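Local coordinates for protein lipolytic enzyme, G-D-S-L family (Bacteroides thetaiotaomicron, PDB 7BR2) that hydrolyses esters as a gut microbial serine hydrolase of the SGNH (GDSL) family and metabolises the drug diltiazem, at residues E96-N101 and D148-K153; E142-K147 and N203-P208; L317-E322 and V441-V446; T250-K255 and S262-A267. All blocks are in the same frame, centred on the assembly; numbering follows the deposited sequence.

Contact 1 (E96-N101 and D148-K153)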
loop_
_atom_site.group_PDB
_atom_site.type_symbol
_atom_site.label_atom_id
_atom_site.label_comp_id
_atom_site.label_asym_id
_atom_site.label_seq_id
_atom_site.Cartn_x
_atom_site.Cartn_y
_atom_site.Cartn_z
ATOM N N GLU A 96 20.485 5.255 21.893
ATOM C CA GLU A 96 20.602 5.016 23.328
ATOM C C GLU A 96 20.268 3.589 23.742
ATOM O O GLU A 96 20.559 3.220 24.886
ATOM C CB GLU A 96 19.693 5.963 24.110
ATOM C CG GLU A 96 20.097 7.426 24.126
ATOM C CD GLU A 96 19.612 8.198 22.909
ATOM O OE1 GLU A 96 19.367 7.573 21.850
ATOM O OE2 GLU A 96 19.432 9.429 23.037
ATOM N N TYR A 97 19.665 2.777 22.870
ATOM C CA TYR A 97 19.407 1.392 23.251
ATOM C C TYR A 97 20.696 0.605 23.399
ATOM O O TYR A 97 20.700 -0.428 24.077
ATOM C CB TYR A 97 18.496 0.692 22.238
ATOM C CG TYR A 97 17.043 1.036 22.419
ATOM C CD1 TYR A 97 16.318 0.521 23.493
ATOM C CD2 TYR A 97 16.391 1.892 21.536
ATOM C CE1 TYR A 97 14.984 0.840 23.681
ATOM C CE2 TYR A 97 15.054 2.222 21.716
ATOM C CZ TYR A 97 14.354 1.694 22.793
ATOM O OH TYR A 97 13.028 2.012 22.992
ATOM N N ASN A 98 21.783 1.064 22.780
ATOM C CA ASN A 98 23.071 0.403 22.903
ATOM C C ASN A 98 23.966 1.095 23.921
ATOM O O ASN A 98 25.166 0.798 23.995
ATOM C CB ASN A 98 23.747 0.336 21.533
ATOM C CG ASN A 98 22.968 -0.520 20.540
ATOM O OD1 ASN A 98 22.194 -1.403 20.921
ATOM N ND2 ASN A 98 23.148 -0.238 19.261
ATOM N N GLY A 99 23.406 2.019 24.702
ATOM C CA GLY A 99 24.142 2.734 25.719
ATOM C C GLY A 99 23.932 2.126 27.095
ATOM O O GLY A 99 23.429 1.011 27.255
ATOM N N ASP A 100 24.299 2.903 28.109
ATOM C CA ASP A 100 24.371 2.371 29.462
ATOM C C ASP A 100 22.996 2.212 30.099
ATOM O O ASP A 100 22.799 1.316 30.926
ATOM C CB ASP A 100 25.208 3.314 30.312
ATOM C CG ASP A 100 26.634 3.384 29.828
ATOM O OD1 ASP A 100 27.435 2.472 30.122
ATOM O OD2 ASP A 100 26.930 4.354 29.097
ATOM N N ASN A 101 22.021 3.038 29.706
ATOM C CA ASN A 101 20.747 3.097 30.414
ATOM C C ASN A 101 19.609 2.672 29.496
ATOM O O ASN A 101 18.563 3.328 29.440
ATOM C CB ASN A 101 20.544 4.528 30.925
ATOM C CG ASN A 101 21.595 4.938 31.954
ATOM O OD1 ASN A 101 21.806 4.252 32.960
ATOM N ND2 ASN A 101 22.303 6.031 31.670
ATOM N N ASP A 148 27.510 -3.653 7.958
ATOM C CA ASP A 148 27.869 -2.316 8.417
ATOM C C ASP A 148 26.682 -1.566 9.016
ATOM O O ASP A 148 26.768 -0.347 9.201
ATOM C CB ASP A 148 28.525 -1.501 7.301
ATOM C CG ASP A 148 29.893 -2.082 6.886
ATOM O OD1 ASP A 148 30.332 -3.055 7.511
ATOM O OD2 ASP A 148 30.532 -1.546 5.930
ATOM N N ASN A 149 25.572 -2.241 9.332
ATOM C CA ASN A 149 24.415 -1.600 9.959
ATOM C C ASN A 149 24.209 -2.231 11.330
ATOM O O ASN A 149 23.876 -3.415 11.426
ATOM C CB ASN A 149 23.155 -1.725 9.096
ATOM C CG ASN A 149 22.004 -0.871 9.633
ATOM O OD1 ASN A 149 21.337 -1.261 10.591
ATOM N ND2 ASN A 149 21.768 0.297 9.017
ATOM N N THR A 150 24.393 -1.432 12.379
ATOM C CA THR A 150 24.414 -1.924 13.749
ATOM C C THR A 150 23.005 -1.919 14.345
ATOM O O THR A 150 22.242 -0.967 14.150
ATOM C CB THR A 150 25.339 -1.052 14.596
ATOM O OG1 THR A 150 26.587 -0.885 13.907
ATOM C CG2 THR A 150 25.654 -1.764 15.892
ATOM N N VAL A 151 22.671 -2.971 15.092
ATOM C CA VAL A 151 21.315 -3.166 15.603
ATOM C C VAL A 151 21.102 -2.334 16.861
ATOM O O VAL A 151 21.905 -2.397 17.799
ATOM C CB VAL A 151 21.059 -4.650 15.902
ATOM C CG1 VAL A 151 19.712 -4.844 16.579
ATOM C CG2 VAL A 151 21.143 -5.458 14.653
ATOM N N PHE A 152 19.998 -1.581 16.906
ATOM C CA PHE A 152 19.559 -0.938 18.144
ATOM C C PHE A 152 18.804 -1.975 18.970
ATOM O O PHE A 152 17.640 -2.274 18.700
ATOM C CB PHE A 152 18.724 0.306 17.846
ATOM C CG PHE A 152 19.437 1.318 16.979
ATOM C CD1 PHE A 152 20.651 1.862 17.383
ATOM C CD2 PHE A 152 18.923 1.695 15.752
ATOM C CE1 PHE A 152 21.322 2.781 16.590
ATOM C CE2 PHE A 152 19.600 2.616 14.953
ATOM C CZ PHE A 152 20.798 3.153 15.374
ATOM N N LYS A 153 19.470 -2.519 19.992
ATOM C CA LYS A 153 18.991 -3.729 20.649
ATOM C C LYS A 153 17.692 -3.480 21.402
ATOM O O LYS A 153 17.589 -2.549 22.209
ATOM C CB LYS A 153 20.066 -4.273 21.601
ATOM C CG LYS A 153 21.246 -4.916 20.891
ATOM C CD LYS A 153 22.264 -5.537 21.843
ATOM C CE LYS A 153 23.429 -4.622 22.185
ATOM N NZ LYS A 153 23.137 -3.655 23.263
#
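Two donors grip Asn98 OD1, both from Lys153. The stronger is the backbone: Lys153 N lies 3.1 Å from Asn98 OD1, in the plane of the amide carbonyl and on a lone pair, with a nearly straight N-H...O angle of 173°. The second is weak: the lysine chain, bent at chi3 and chi4, brings NZ back to 3.4 Å from the same OD1. The other half of the amide works as a donor: Asn98 ND2 reaches Val151 O at 2.9 Å, this oxygen lying close to the amide plane while ND2 itself sits above the plane of the peptide carbonyl. Asn98 thus takes hold of the peptide groups on both sides of Phe152, as suits asparagine, whose short side chain offers one acceptor and one donor. The Asn98 and Phe152 side chains cross at about a right angle, yet amide and ring planes are only 29° apart, with Phe152 CD1 3.8 Å from Asn98 ND2; the ring also meets Tyr95 edge-to-face. Tyr97 adds apolar packing at its root, CB lying 4.4 Å from Phe152 CB, while its hydroxyl is bonded to Thr158 and the backbone of Ser92. These are two surface loops of the hydrolase domain, each leading into a helix. The neutral amide matches backbone polarity without adding charge, and the nearby ammonium probably polarises its carbonyl and strengthens it as an acceptor.

Contact 2 (E142-K147 and N203-P208)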
loop_
_atom_site.group_PDB
_atom_site.type_symbol
_atom_site.label_atom_id
_atom_site.label_comp_id
_atom_site.label_asym_id
_atom_site.label_seq_id
_atom_site.Cartn_x
_atom_site.Cartn_y
_atom_site.Cartn_z
ATOM N N GLU A 142 15.442 -6.360 14.038
ATOM C CA GLU A 142 16.602 -6.575 14.895
ATOM C C GLU A 142 17.419 -7.810 14.531
ATOM O O GLU A 142 18.585 -7.900 14.926
ATOM C CB GLU A 142 16.125 -6.725 16.343
ATOM C CG GLU A 142 15.462 -5.502 16.935
ATOM C CD GLU A 142 14.867 -5.774 18.315
ATOM O OE1 GLU A 142 14.930 -6.934 18.783
ATOM O OE2 GLU A 142 14.442 -4.809 18.979
ATOM N N THR A 143 16.858 -8.733 13.746
ATOM C CA THR A 143 17.467 -10.038 13.526
ATOM C C THR A 143 18.176 -10.172 12.181
ATOM O O THR A 143 19.021 -11.060 12.030
ATOM C CB THR A 143 16.400 -11.134 13.685
ATOM O OG1 THR A 143 15.387 -11.001 12.677
ATOM C CG2 THR A 143 15.735 -11.016 15.044
ATOM N N ALA A 144 17.869 -9.316 11.210
ATOM C CA ALA A 144 18.496 -9.398 9.898
ATOM C C ALA A 144 19.993 -9.127 10.000
ATOM O O ALA A 144 20.441 -8.363 10.859
ATOM C CB ALA A 144 17.832 -8.406 8.956
ATOM N N GLN A 145 20.787 -9.818 9.179
ATOM C CA GLN A 145 22.230 -9.568 9.137
ATOM C C GLN A 145 22.579 -8.649 7.966
ATOM O O GLN A 145 22.812 -9.093 6.833
ATOM C CB GLN A 145 23.009 -10.865 9.112
ATOM C CG GLN A 145 22.774 -11.605 10.414
ATOM C CD GLN A 145 23.819 -12.646 10.707
ATOM O OE1 GLN A 145 24.716 -12.890 9.896
ATOM N NE2 GLN A 145 23.660 -13.333 11.840
ATOM N N ILE A 146 22.617 -7.350 8.251
ATOM C CA ILE A 146 22.953 -6.315 7.274
ATOM C C ILE A 146 24.377 -5.837 7.518
ATOM O O ILE A 146 24.794 -5.613 8.669
ATOM C CB ILE A 146 21.982 -5.119 7.303
ATOM C CG1 ILE A 146 20.602 -5.442 6.713
ATOM C CG2 ILE A 146 22.511 -3.989 6.452
ATOM C CD1 ILE A 146 19.882 -6.562 7.269
ATOM N N LYS A 147 25.142 -5.728 6.432
ATOM C CA LYS A 147 26.539 -5.332 6.515
ATOM C C LYS A 147 26.679 -3.881 6.939
ATOM O O LYS A 147 26.055 -2.984 6.349
ATOM C CB LYS A 147 27.192 -5.500 5.138
ATOM C CG LYS A 147 28.667 -5.109 5.100
ATOM C CD LYS A 147 29.196 -5.133 3.663
ATOM C CE LYS A 147 30.660 -4.733 3.603
ATOM N NZ LYS A 147 30.758 -3.319 4.029
ATOM N N ASN A 203 17.225 -1.215 3.675
ATOM C CA ASN A 203 18.667 -1.243 3.918
ATOM C C ASN A 203 19.044 -0.857 5.344
ATOM O O ASN A 203 20.165 -1.152 5.768
ATOM C CB ASN A 203 19.390 -0.311 2.934
ATOM C CG ASN A 203 18.712 -0.248 1.561
ATOM O OD1 ASN A 203 18.307 -1.267 0.999
ATOM N ND2 ASN A 203 18.609 0.959 1.010
ATOM N N ASP A 204 18.151 -0.207 6.097
ATOM C CA ASP A 204 18.512 0.360 7.389
ATOM C C ASP A 204 17.702 -0.226 8.536
ATOM O O ASP A 204 17.728 0.326 9.647
ATOM C CB ASP A 204 18.354 1.886 7.384
ATOM C CG ASP A 204 16.908 2.332 7.172
ATOM O OD1 ASP A 204 16.005 1.473 7.030
ATOM O OD2 ASP A 204 16.669 3.557 7.155
ATOM N N ARG A 205 16.965 -1.309 8.294
ATOM C CA ARG A 205 16.141 -2.002 9.276
ATOM C C ARG A 205 14.892 -1.213 9.658
ATOM O O ARG A 205 14.089 -1.697 10.485
ATOM C CB ARG A 205 16.926 -2.335 10.553
ATOM C CG ARG A 205 18.317 -2.892 10.285
ATOM C CD ARG A 205 19.068 -3.113 11.580
ATOM N NE ARG A 205 19.146 -4.537 11.845
ATOM C CZ ARG A 205 20.186 -5.307 11.571
ATOM N NH1 ARG A 205 20.107 -6.589 11.860
ATOM N NH2 ARG A 205 21.303 -4.802 11.056
ATOM N N ILE A 206 14.698 -0.017 9.094
ATOM C CA ILE A 206 13.656 0.914 9.508
ATOM C C ILE A 206 12.660 1.172 8.386
ATOM O O ILE A 206 11.446 1.051 8.576
ATOM C CB ILE A 206 14.267 2.244 9.999
ATOM C CG1 ILE A 206 15.198 1.987 11.185
ATOM C CG2 ILE A 206 13.175 3.279 10.276
ATOM C CD1 ILE A 206 16.105 3.156 11.505
ATOM N N HIS A 207 13.161 1.534 7.201
ATOM C CA HIS A 207 12.334 2.001 6.102
ATOM C C HIS A 207 12.174 0.897 5.065
ATOM O O HIS A 207 13.115 0.623 4.312
ATOM C CB HIS A 207 12.958 3.253 5.476
ATOM C CG HIS A 207 13.107 4.385 6.447
ATOM N ND1 HIS A 207 14.294 4.667 7.090
ATOM C CD2 HIS A 207 12.198 5.272 6.926
ATOM C CE1 HIS A 207 14.116 5.697 7.901
ATOM N NE2 HIS A 207 12.851 6.078 7.826
ATOM N N PRO A 208 11.015 0.243 4.979
ATOM C CA PRO A 208 10.830 -0.825 3.987
ATOM C C PRO A 208 10.965 -0.339 2.555
ATOM O O PRO A 208 10.586 0.784 2.215
ATOM C CB PRO A 208 9.405 -1.321 4.259
ATOM C CG PRO A 208 9.114 -0.925 5.666
ATOM C CD PRO A 208 9.848 0.378 5.873
#
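Asp204-Arg205-Ile206-His207 has the Asp-X-X-His pattern of the SGNH hydrolase fold, and with Ser28 its acid and histidine are arranged like a catalytic triad, consistent with a serine esterase. Arg205 leaves this motif for residues 142-147. Its CB points toward them from a left-handed backbone (phi 72°), and the chain runs extended through CG to CD before bending at chi3 (107°), which swings the head group round. NE then donates to the backbone oxygen of Asp141, just ahead of the segment. Ile146 CD1 lies 4.3 Å above one face of the guanidinium, toward its rim, and Ile146 CB is 3.8 Å from Arg205 NH2, so a branched aliphatic residue lines the flat cation. The edge of the guanidinium faces the Ala144 carbonyl, but the model sets NH1 and this oxygen too close for any bond to be read. Further along, Ile146 CG2 rests 3.7 Å from Asn203 O. Arginine suits this place because its long chain crosses to the other loop. Asp204 fixes the local turn through two backbone N-H groups: its OD1 takes Ile206 N at 2.9 Å, closing an Asx turn, and His207 N at 2.8 Å. The His207 ring, with Ile206 CG2 3.5 Å above its centre, hydrogen-bonds Ser28 through NE2. On its other nitrogen, ND1 donates to Asp204 OD2 at 2.6 Å, on the syn lone pair of that oxygen, with OD2 only 4° out of the imidazole plane.

Contact 3 (L317-E322 and V441-V446)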
loop_
_atom_site.group_PDB
_atom_site.type_symbol
_atom_site.label_atom_id
_atom_site.label_comp_id
_atom_site.label_asym_id
_atom_site.label_seq_id
_atom_site.Cartn_x
_atom_site.Cartn_y
_atom_site.Cartn_z
ATOM N N LEU A 317 -4.289 -17.688 -26.482
ATOM C CA LEU A 317 -4.326 -16.336 -27.007
ATOM C C LEU A 317 -5.506 -15.597 -26.393
ATOM O O LEU A 317 -6.568 -16.181 -26.173
ATOM C CB LEU A 317 -4.449 -16.324 -28.534
ATOM C CG LEU A 317 -3.352 -16.975 -29.379
ATOM C CD1 LEU A 317 -3.738 -18.388 -29.715
ATOM C CD2 LEU A 317 -3.126 -16.179 -30.646
ATOM N N ILE A 318 -5.312 -14.324 -26.076
ATOM C CA ILE A 318 -6.400 -13.483 -25.598
ATOM C C ILE A 318 -6.409 -12.249 -26.479
ATOM O O ILE A 318 -5.380 -11.570 -26.607
ATOM C CB ILE A 318 -6.242 -13.108 -24.119
ATOM C CG1 ILE A 318 -6.144 -14.380 -23.268
ATOM C CG2 ILE A 318 -7.432 -12.242 -23.664
ATOM C CD1 ILE A 318 -6.220 -14.156 -21.771
ATOM N N ASP A 319 -7.552 -11.974 -27.108
ATOM C CA ASP A 319 -7.659 -10.890 -28.084
ATOM C C ASP A 319 -6.551 -10.978 -29.135
ATOM O O ASP A 319 -5.967 -9.972 -29.542
ATOM C CB ASP A 319 -7.666 -9.522 -27.396
ATOM C CG ASP A 319 -9.046 -9.129 -26.910
ATOM O OD1 ASP A 319 -9.989 -9.920 -27.119
ATOM O OD2 ASP A 319 -9.182 -8.028 -26.332
ATOM N N ASP A 320 -6.205 -12.213 -29.503
ATOM C CA ASP A 320 -5.234 -12.552 -30.546
ATOM C C ASP A 320 -3.785 -12.264 -30.154
ATOM O O ASP A 320 -2.913 -12.170 -31.031
ATOM C CB ASP A 320 -5.567 -11.874 -31.884
ATOM C CG ASP A 320 -4.975 -12.628 -33.085
ATOM O OD1 ASP A 320 -5.040 -13.875 -33.103
ATOM O OD2 ASP A 320 -4.450 -11.980 -34.017
ATOM N N GLN A 321 -3.490 -12.144 -28.863
ATOM C CA GLN A 321 -2.117 -12.003 -28.396
ATOM C C GLN A 321 -1.687 -13.306 -27.740
ATOM O O GLN A 321 -2.334 -13.780 -26.798
ATOM C CB GLN A 321 -1.956 -10.844 -27.416
ATOM C CG GLN A 321 -1.034 -9.727 -27.932
ATOM C CD GLN A 321 0.444 -10.150 -28.068
ATOM O OE1 GLN A 321 1.034 -10.794 -27.179
ATOM N NE2 GLN A 321 1.048 -9.777 -29.204
ATOM N N GLU A 322 -0.591 -13.870 -28.229
ATOM C CA GLU A 322 -0.091 -15.110 -27.671
ATOM C C GLU A 322 0.376 -14.884 -26.242
ATOM O O GLU A 322 1.185 -13.998 -25.971
ATOM C CB GLU A 322 1.039 -15.649 -28.547
ATOM C CG GLU A 322 1.721 -16.877 -27.984
ATOM C CD GLU A 322 2.561 -17.613 -29.020
ATOM O OE1 GLU A 322 2.530 -17.234 -30.218
ATOM O OE2 GLU A 322 3.241 -18.589 -28.634
ATOM N N VAL A 441 -13.209 -5.046 -20.270
ATOM C CA VAL A 441 -13.972 -5.192 -21.500
ATOM C C VAL A 441 -14.018 -6.675 -21.856
ATOM O O VAL A 441 -13.286 -7.498 -21.293
ATOM C CB VAL A 441 -13.399 -4.360 -22.669
ATOM C CG1 VAL A 441 -13.410 -2.888 -22.332
ATOM C CG2 VAL A 441 -11.995 -4.797 -22.983
ATOM N N VAL A 442 -14.935 -7.020 -22.766
ATOM C CA VAL A 442 -15.048 -8.399 -23.217
ATOM C C VAL A 442 -13.757 -8.784 -23.925
ATOM O O VAL A 442 -13.322 -8.110 -24.867
ATOM C CB VAL A 442 -16.278 -8.588 -24.116
ATOM C CG1 VAL A 442 -16.339 -10.018 -24.619
ATOM C CG2 VAL A 442 -17.553 -8.267 -23.356
ATOM N N ARG A 443 -13.130 -9.864 -23.459
ATOM C CA ARG A 443 -11.890 -10.387 -24.021
ATOM C C ARG A 443 -12.145 -11.725 -24.708
ATOM O O ARG A 443 -12.796 -12.612 -24.143
ATOM C CB ARG A 443 -10.827 -10.553 -22.934
ATOM C CG ARG A 443 -10.518 -9.287 -22.167
ATOM C CD ARG A 443 -9.863 -8.240 -23.063
ATOM N NE ARG A 443 -9.469 -7.060 -22.301
ATOM C CZ ARG A 443 -8.829 -6.013 -22.816
ATOM N NH1 ARG A 443 -8.502 -5.998 -24.104
ATOM N NH2 ARG A 443 -8.514 -4.984 -22.038
ATOM N N LYS A 444 -11.581 -11.881 -25.897
ATOM C CA LYS A 444 -11.740 -13.082 -26.705
ATOM C C LYS A 444 -10.627 -14.070 -26.373
ATOM O O LYS A 444 -9.469 -13.855 -26.741
ATOM C CB LYS A 444 -11.715 -12.691 -28.176
ATOM C CG LYS A 444 -11.599 -13.830 -29.142
ATOM C CD LYS A 444 -12.877 -14.579 -29.380
ATOM C CE LYS A 444 -12.568 -15.810 -30.245
ATOM N NZ LYS A 444 -11.668 -15.509 -31.435
ATOM N N ILE A 445 -10.975 -15.159 -25.689
ATOM C CA ILE A 445 -10.007 -16.167 -25.268
ATOM C C ILE A 445 -10.045 -17.331 -26.250
ATOM O O ILE A 445 -11.124 -17.830 -26.591
ATOM C CB ILE A 445 -10.291 -16.633 -23.832
ATOM C CG1 ILE A 445 -10.179 -15.431 -22.879
ATOM C CG2 ILE A 445 -9.350 -17.760 -23.453
ATOM C CD1 ILE A 445 -10.287 -15.766 -21.401
ATOM N N VAL A 446 -8.867 -17.775 -26.689
ATOM C CA VAL A 446 -8.720 -18.831 -27.682
ATOM C C VAL A 446 -7.684 -19.821 -27.178
ATOM O O VAL A 446 -6.603 -19.422 -26.724
ATOM C CB VAL A 446 -8.279 -18.268 -29.048
ATOM C CG1 VAL A 446 -7.821 -19.389 -29.965
ATOM C CG2 VAL A 446 -9.375 -17.431 -29.682
HETATM O O HOH W 1 -7.790 -14.519 -29.041
#
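Val441 opens the segment by laying its CG2 3.3 Å above the centre of the Arg443 guanidinium, an apolar lid over a flat cation. Arg443 CB packs 3.9 Å from Ile318 CG2, and the chain, bent at chi2, then carries NH1 to 3.1 Å from Asp319 OD2. This salt bridge lies in the guanidinium plane and uses the anti lone pair of the carboxylate, the two planes standing 57° apart; NH2 goes on to Gln348 of helix 344-377. Lys444 turns both backbone N and O to Asp319: its N donates at 2.8 Å to Asp319 OD1, from above the carboxylate plane, and its O accepts from Asp319 N at 2.7 Å. A water also bridges Lys444 O to Asp320 N. Ile445 lies alongside Ile318, CG1 4.2 Å from Ile318 CG1, in a non-hydrogen-bonded antiparallel pair; beta-branched residues are favoured in strands. Val446 makes two bonds to Leu317: Leu317 N to Val446 O at 2.9 Å and Val446 N to Leu317 O at 2.8 Å. Across the way the chain reverses in a type I' beta turn from Ile318 to Gln321. Asp319, at its left-handed second position, spends both carboxylate oxygens on strand 443-449, one on a backbone N-H and one on a cation, so its side chain ties the turn to that strand, and the arginine probably helps stabilise the carboxylate's negative charge.

Contact 4 (T250-K255 and S262-A267)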
loop_
_atom_site.group_PDB
_atom_site.type_symbol
_atom_site.label_atom_id
_atom_site.label_comp_id
_atom_site.label_asym_id
_atom_site.label_seq_id
_atom_site.Cartn_x
_atom_site.Cartn_y
_atom_site.Cartn_z
ATOM N N THR A 250 -18.519 -13.215 -16.613
ATOM C CA THR A 250 -19.519 -13.778 -17.504
ATOM C C THR A 250 -18.777 -14.498 -18.631
ATOM O O THR A 250 -17.893 -13.910 -19.266
ATOM C CB THR A 250 -20.443 -12.680 -18.044
ATOM O OG1 THR A 250 -21.177 -12.088 -16.956
ATOM C CG2 THR A 250 -21.435 -13.258 -19.041
ATOM N N ILE A 251 -19.086 -15.788 -18.831
ATOM C CA ILE A 251 -18.573 -16.575 -19.953
ATOM C C ILE A 251 -19.689 -16.727 -20.978
ATOM O O ILE A 251 -20.823 -17.072 -20.626
ATOM C CB ILE A 251 -18.067 -17.960 -19.498
ATOM C CG1 ILE A 251 -16.967 -17.852 -18.438
ATOM C CG2 ILE A 251 -17.590 -18.794 -20.700
ATOM C CD1 ILE A 251 -15.734 -17.126 -18.901
ATOM N N SER A 252 -19.381 -16.481 -22.248
ATOM C CA SER A 252 -20.401 -16.644 -23.277
ATOM C C SER A 252 -19.725 -16.966 -24.604
ATOM O O SER A 252 -18.498 -16.999 -24.707
ATOM C CB SER A 252 -21.302 -15.407 -23.371
ATOM O OG SER A 252 -20.591 -14.272 -23.829
ATOM N N ASN A 253 -20.543 -17.228 -25.622
ATOM C CA ASN A 253 -20.073 -17.539 -26.970
ATOM C C ASN A 253 -18.975 -18.606 -26.993
ATOM O O ASN A 253 -17.997 -18.508 -27.737
ATOM C CB ASN A 253 -19.581 -16.257 -27.645
ATOM C CG ASN A 253 -19.503 -16.377 -29.147
ATOM O OD1 ASN A 253 -19.886 -17.389 -29.725
ATOM N ND2 ASN A 253 -18.995 -15.339 -29.792
ATOM N N ILE A 254 -19.173 -19.670 -26.219
ATOM C CA ILE A 254 -18.277 -20.814 -26.296
ATOM C C ILE A 254 -18.448 -21.471 -27.658
ATOM O O ILE A 254 -19.556 -21.861 -28.043
ATOM C CB ILE A 254 -18.552 -21.801 -25.157
ATOM C CG1 ILE A 254 -18.590 -21.057 -23.820
ATOM C CG2 ILE A 254 -17.528 -22.919 -25.156
ATOM C CD1 ILE A 254 -18.720 -21.950 -22.614
ATOM N N LYS A 255 -17.351 -21.586 -28.399
ATOM C CA LYS A 255 -17.377 -22.158 -29.733
ATOM C C LYS A 255 -16.215 -23.128 -29.878
ATOM O O LYS A 255 -15.144 -22.934 -29.290
ATOM C CB LYS A 255 -17.298 -21.062 -30.796
ATOM C CG LYS A 255 -18.539 -20.193 -30.843
ATOM C CD LYS A 255 -19.769 -20.977 -31.268
ATOM C CE LYS A 255 -21.023 -20.094 -31.314
ATOM N NZ LYS A 255 -22.267 -20.824 -30.879
ATOM N N SER A 262 -12.886 -21.439 -28.123
ATOM C CA SER A 262 -12.833 -19.999 -27.946
ATOM C C SER A 262 -14.085 -19.546 -27.218
ATOM O O SER A 262 -15.129 -20.196 -27.298
ATOM C CB SER A 262 -12.696 -19.288 -29.294
ATOM O OG SER A 262 -13.919 -19.326 -29.997
ATOM N N PHE A 263 -13.957 -18.463 -26.458
ATOM C CA PHE A 263 -15.126 -17.904 -25.797
ATOM C C PHE A 263 -14.883 -16.438 -25.461
ATOM O O PHE A 263 -13.779 -15.907 -25.622
ATOM C CB PHE A 263 -15.494 -18.704 -24.543
ATOM C CG PHE A 263 -14.369 -18.862 -23.569
ATOM C CD1 PHE A 263 -13.455 -19.893 -23.708
ATOM C CD2 PHE A 263 -14.241 -18.001 -22.490
ATOM C CE1 PHE A 263 -12.425 -20.055 -22.800
ATOM C CE2 PHE A 263 -13.212 -18.154 -21.579
ATOM C CZ PHE A 263 -12.302 -19.181 -21.730
ATOM N N ASP A 264 -15.950 -15.791 -25.003
ATOM C CA ASP A 264 -15.939 -14.402 -24.578
ATOM C C ASP A 264 -15.949 -14.361 -23.057
ATOM O O ASP A 264 -16.761 -15.046 -22.410
ATOM C CB ASP A 264 -17.137 -13.651 -25.157
ATOM C CG ASP A 264 -16.991 -13.393 -26.653
ATOM O OD1 ASP A 264 -15.863 -13.518 -27.182
ATOM O OD2 ASP A 264 -18.005 -13.091 -27.311
ATOM N N TYR A 265 -15.001 -13.603 -22.505
ATOM C CA TYR A 265 -14.755 -13.486 -21.074
ATOM C C TYR A 265 -14.978 -12.033 -20.671
ATOM O O TYR A 265 -14.296 -11.140 -21.181
ATOM C CB TYR A 265 -13.320 -13.933 -20.783
ATOM C CG TYR A 265 -12.737 -13.578 -19.435
ATOM C CD1 TYR A 265 -13.337 -13.994 -18.256
ATOM C CD2 TYR A 265 -11.570 -12.843 -19.351
ATOM C CE1 TYR A 265 -12.788 -13.680 -17.033
ATOM C CE2 TYR A 265 -11.012 -12.522 -18.133
ATOM C CZ TYR A 265 -11.624 -12.946 -16.979
ATOM O OH TYR A 265 -11.061 -12.627 -15.760
ATOM N N LEU A 266 -15.940 -11.781 -19.793
ATOM C CA LEU A 266 -16.136 -10.429 -19.278
ATOM C C LEU A 266 -15.951 -10.482 -17.768
ATOM O O LEU A 266 -16.843 -10.923 -17.041
ATOM C CB LEU A 266 -17.501 -9.850 -19.670
ATOM C CG LEU A 266 -17.762 -8.455 -19.063
ATOM C CD1 LEU A 266 -16.741 -7.410 -19.568
ATOM C CD2 LEU A 266 -19.184 -7.960 -19.296
ATOM N N ALA A 267 -14.795 -10.020 -17.302
ATOM C CA ALA A 267 -14.492 -10.010 -15.882
ATOM C C ALA A 267 -15.131 -8.798 -15.218
ATOM O O ALA A 267 -15.411 -7.796 -15.872
ATOM C CB ALA A 267 -12.981 -9.991 -15.665
HETATM O O HOH W 2 -19.077 -9.985 -15.815
HETATM O O HOH W 3 -13.353 -21.791 -31.161
#
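Ile251 and Phe263 cross obliquely on one side of a beta hairpin, with Ile251 CD1 3.8 Å from Phe263 CE2. The same methyl meets Tyr265 differently, touching the ring at its edge, 4.0 Å from CD1. Phe263 holds CG in the crowded position between backbone N and carbonyl carbon (chi1 54°), and its CB lies beside Ile254, 4.0 Å from CG1, the two side chains pointing the same way. Aliphatic branches and broad rings suit this side, on which the two rings are buried. The other side is mostly polar: Asn253 and Asp264 lie side by side with amide and carboxylate planes 78° apart, joined by a weak hydrogen bond from Asn253 ND2 to Asp264 OD2 at 3.5 Å. Asn253 has a left-handed backbone, readily taken by asparagine, and sits in a beta bulge that shifts the register by one between Ser252 and Lys255. Six backbone bonds run through three hydrogen-bonded pairs, Thr250 with Leu266, Ser252 with Asp264 and Lys255 with Ser262; Asp264 N to Ser252 O, at 2.8 Å, comes just before the shift. Waters finish both ends, one between Thr250 OG1 and Leu266 O, the other between Lys255 O and Ser262 OG. Strand 249-257 is outermost in its sheet within the chain, and strand 260-267 pairs next with 443-449. Beneath, Ile251, Phe263 and Tyr265 rest on strand 232-237 of a second sheet, and Tyr265 OH bonds Glu303.

The four contacts form two groups lying far apart. Contacts 1 and 2 belong to the hydrolase domain, where irregular segments and a short 3-10 turn meet; their segments alternate along the chain and touch, Asn149 and Val151 of contact 1 packing on Arg205 of contact 2. Contacts 3 and 4 share one antiparallel sheet, about 44 and 49 Å, centre to centre, from contact 2, and are joined by strands 260-267 and 443-449, with Ile445 N 2.9 Å from Phe263 O. Contacts 1 and 4 are surface contacts; 2 and 3 are partly buried. An amide bonds the loops in contact 1, while in contact 2 a guanidinium packs between them; backbone pairing dominates the sheet, supplemented in contact 3 by a salt bridge.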